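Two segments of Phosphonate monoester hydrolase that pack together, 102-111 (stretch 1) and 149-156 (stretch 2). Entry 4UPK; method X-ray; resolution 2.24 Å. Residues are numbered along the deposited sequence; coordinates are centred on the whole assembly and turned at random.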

# COMPACT_ATOMS: atom_id res chain seq x y z
N ARG A 102 8.18 -3.13 -24.28
CA ARG A 102 7.77 -2.32 -25.44
C ARG A 102 7.31 -0.96 -24.93
O ARG A 102 6.98 -0.83 -23.75
N ASN A 103 7.23 0.05 -25.83
CA ASN A 103 6.67 1.36 -25.51
C ASN A 103 5.22 1.12 -25.09
O ASN A 103 4.50 0.34 -25.74
N GLY A 104 4.84 1.67 -23.95
CA GLY A 104 3.49 1.49 -23.41
C GLY A 104 3.34 0.31 -22.46
O GLY A 104 2.29 0.17 -21.84
N THR A 105 4.38 -0.56 -22.32
CA THR A 105 4.30 -1.71 -21.41
C THR A 105 4.59 -1.21 -20.00
O THR A 105 5.70 -0.69 -19.78
N PRO A 106 3.62 -1.36 -19.06
CA PRO A 106 3.81 -0.82 -17.70
C PRO A 106 5.00 -1.40 -16.95
O PRO A 106 5.38 -2.54 -17.14
N LEU A 107 5.60 -0.56 -16.12
CA LEU A 107 6.69 -0.93 -15.24
C LEU A 107 6.07 -1.02 -13.84
O LEU A 107 5.28 -0.13 -13.49
N ARG A 108 6.36 -2.11 -13.07
CA ARG A 108 5.86 -2.31 -11.69
C ARG A 108 6.12 -1.04 -10.85
O ARG A 108 7.21 -0.46 -10.92
N HIS A 109 5.13 -0.60 -10.07
CA HIS A 109 5.27 0.61 -9.25
C HIS A 109 6.36 0.53 -8.19
O HIS A 109 7.00 1.55 -7.91
N ASP A 110 6.58 -0.66 -7.62
CA ASP A 110 7.57 -0.89 -6.57
C ASP A 110 8.99 -1.21 -7.09
O ASP A 110 9.86 -1.60 -6.29
N THR A 111 9.24 -1.01 -8.40
CA THR A 111 10.56 -1.25 -9.01
C THR A 111 11.54 -0.17 -8.55
O THR A 111 11.31 1.01 -8.84
N THR A 149 -0.48 8.29 -21.23
CA THR A 149 0.76 8.51 -21.98
C THR A 149 1.91 7.63 -21.49
O THR A 149 2.06 7.45 -20.28
N TYR A 150 2.73 7.10 -22.43
CA TYR A 150 3.90 6.31 -22.07
C TYR A 150 5.17 7.17 -22.02
O TYR A 150 6.28 6.64 -21.96
N GLU A 151 5.00 8.50 -22.02
CA GLU A 151 6.05 9.51 -21.94
C GLU A 151 6.09 10.12 -20.54
O GLU A 151 6.91 11.02 -20.28
N PHE A 152 5.19 9.66 -19.65
CA PHE A 152 5.01 10.14 -18.28
C PHE A 152 6.28 10.01 -17.38
O PHE A 152 6.96 8.98 -17.48
N PRO A 153 6.61 11.04 -16.53
CA PRO A 153 7.79 10.93 -15.66
C PRO A 153 7.71 9.84 -14.59
O PRO A 153 6.68 9.64 -13.93
N MET A 154 8.84 9.15 -14.41
CA MET A 154 9.07 8.07 -13.48
C MET A 154 8.96 8.56 -12.02
O MET A 154 9.41 9.66 -11.70
N ARG A 155 8.35 7.71 -11.17
CA ARG A 155 8.18 7.85 -9.73
C ARG A 155 9.53 8.20 -9.08
O ARG A 155 10.52 7.50 -9.30
N GLY A 156 9.53 9.29 -8.31
CA GLY A 156 10.73 9.76 -7.62
C GLY A 156 11.32 10.99 -8.26
O GLY A 156 11.93 11.81 -7.57

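Neither stretch forms regular helix or strand, and the two run in similar directions, 21° apart end to end, touching at three separate points that together bury 342 Å².

At the first, Tyr150 points toward stretch 1 with chi1 at 61° (p) and chi2 at 72°. Asn103 (chi1 m) lays its CB over one ring face, 3.9 Å from the Tyr150 centroid and 20° off the ring normal, which identifies a CH-pi contact. Beside it, Gly104 N lies 3.6 Å from Tyr150 CG. An ideal CB on Gly104 would fall 3.5 Å from Tyr150 CD2, but its phi/psi of 92/-9 already calls for glycine.

The middle contact is apolar: Leu107, pointing toward stretch 2 with chi1 t and chi2 p, brings CD2 to 3.8 Å from Met154 CE. Met154 starts sideways; chi1 and chi2, both t, extend the chain, and chi3 at -102°, between wells, turns the CE methyl toward Leu107.

Arg155 makes the third. His109 starts sideways, but with chi1 -155° (t) and chi2 60° its ring end comes nearer. Chi1 to chi3 of Arg155 are all t, and Arg155 CD lies over one face of the His109 ring, 4.0 Å from its centroid. The Arg155 guanidinium lies flat on the His109 ring, centres 4.5 Å apart and planes at 12°. Arg155 NH1 also donates to His109 O at 2.9 Å, with an N-H...O angle of 149°.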

# COMPACT_ATOMS: atom_id res chain seq x y z
CB ARG A 102 6.56 -2.94 -26.16
CG ARG A 102 6.50 -4.44 -26.21
CD ARG A 102 5.14 -4.86 -26.66
NE ARG A 102 4.98 -6.31 -26.54
CZ ARG A 102 4.53 -6.93 -25.45
NH1 ARG A 102 4.23 -6.25 -24.36
NH2 ARG A 102 4.41 -8.25 -25.45
CB ASN A 103 6.71 2.28 -26.75
CG ASN A 103 8.06 2.87 -27.03
OD1 ASN A 103 9.03 2.64 -26.31
ND2 ASN A 103 8.17 3.63 -28.12
CB THR A 105 5.24 -2.84 -21.77
OG1 THR A 105 5.17 -3.08 -23.16
CG2 THR A 105 4.91 -4.12 -20.99
CB PRO A 106 2.48 -1.12 -17.00
CG PRO A 106 1.50 -1.24 -18.09
CD PRO A 106 2.25 -1.92 -19.20
CB LEU A 107 7.79 0.15 -15.28
CG LEU A 107 9.05 -0.08 -14.43
CD1 LEU A 107 9.94 -1.16 -15.03
CD2 LEU A 107 9.84 1.21 -14.31
CB ARG A 108 6.55 -3.50 -11.02
CG ARG A 108 6.13 -4.89 -11.46
CD ARG A 108 6.93 -5.90 -10.64
NE ARG A 108 6.73 -7.27 -11.09
CZ ARG A 108 5.81 -8.10 -10.62
NH1 ARG A 108 4.98 -7.70 -9.66
NH2 ARG A 108 5.69 -9.32 -11.11
CB HIS A 109 3.94 1.00 -8.61
CG HIS A 109 3.87 2.47 -8.28
ND1 HIS A 109 3.99 3.44 -9.27
CD2 HIS A 109 3.67 3.08 -7.09
CE1 HIS A 109 3.88 4.60 -8.64
NE2 HIS A 109 3.67 4.44 -7.34
CB ASP A 110 7.04 -1.93 -5.57
CG ASP A 110 6.71 -3.31 -6.13
OD1 ASP A 110 6.76 -3.48 -7.38
OD2 ASP A 110 6.43 -4.22 -5.34
CB THR A 111 10.48 -1.34 -10.55
OG1 THR A 111 9.54 -2.35 -10.90
CG2 THR A 111 11.81 -1.68 -11.19
CB THR A 149 1.12 10.02 -22.01
OG1 THR A 149 2.28 10.21 -22.81
CG2 THR A 149 1.34 10.62 -20.60
CB TYR A 150 4.04 5.03 -22.90
CG TYR A 150 4.21 5.19 -24.40
CD1 TYR A 150 5.40 5.68 -24.94
CD2 TYR A 150 3.26 4.69 -25.29
CE1 TYR A 150 5.59 5.78 -26.32
CE2 TYR A 150 3.45 4.76 -26.67
CZ TYR A 150 4.61 5.32 -27.18
OH TYR A 150 4.81 5.40 -28.54
CB GLU A 151 5.76 10.63 -22.93
CG GLU A 151 5.79 10.29 -24.41
CD GLU A 151 5.64 11.55 -25.24
OE1 GLU A 151 4.63 12.27 -25.07
OE2 GLU A 151 6.58 11.85 -26.00
CB PHE A 152 3.78 9.47 -17.64
CG PHE A 152 3.17 10.32 -16.56
CD1 PHE A 152 2.36 11.41 -16.88
CD2 PHE A 152 3.45 10.09 -15.21
CE1 PHE A 152 1.83 12.24 -15.88
CE2 PHE A 152 2.94 10.92 -14.22
CZ PHE A 152 2.12 11.98 -14.55
CB PRO A 153 7.93 12.33 -15.05
CG PRO A 153 6.56 12.89 -15.09
CD PRO A 153 5.93 12.35 -16.34
CB MET A 154 10.47 7.49 -13.74
CG MET A 154 10.80 6.26 -12.95
SD MET A 154 12.44 5.64 -13.39
CE MET A 154 12.02 4.31 -14.45
CB ARG A 155 7.65 6.52 -9.16
CG ARG A 155 7.45 6.50 -7.66
CD ARG A 155 7.32 5.10 -7.10
NE ARG A 155 7.15 5.15 -5.65
CZ ARG A 155 6.84 4.12 -4.88
NH1 ARG A 155 6.67 2.91 -5.41
NH2 ARG A 155 6.69 4.28 -3.57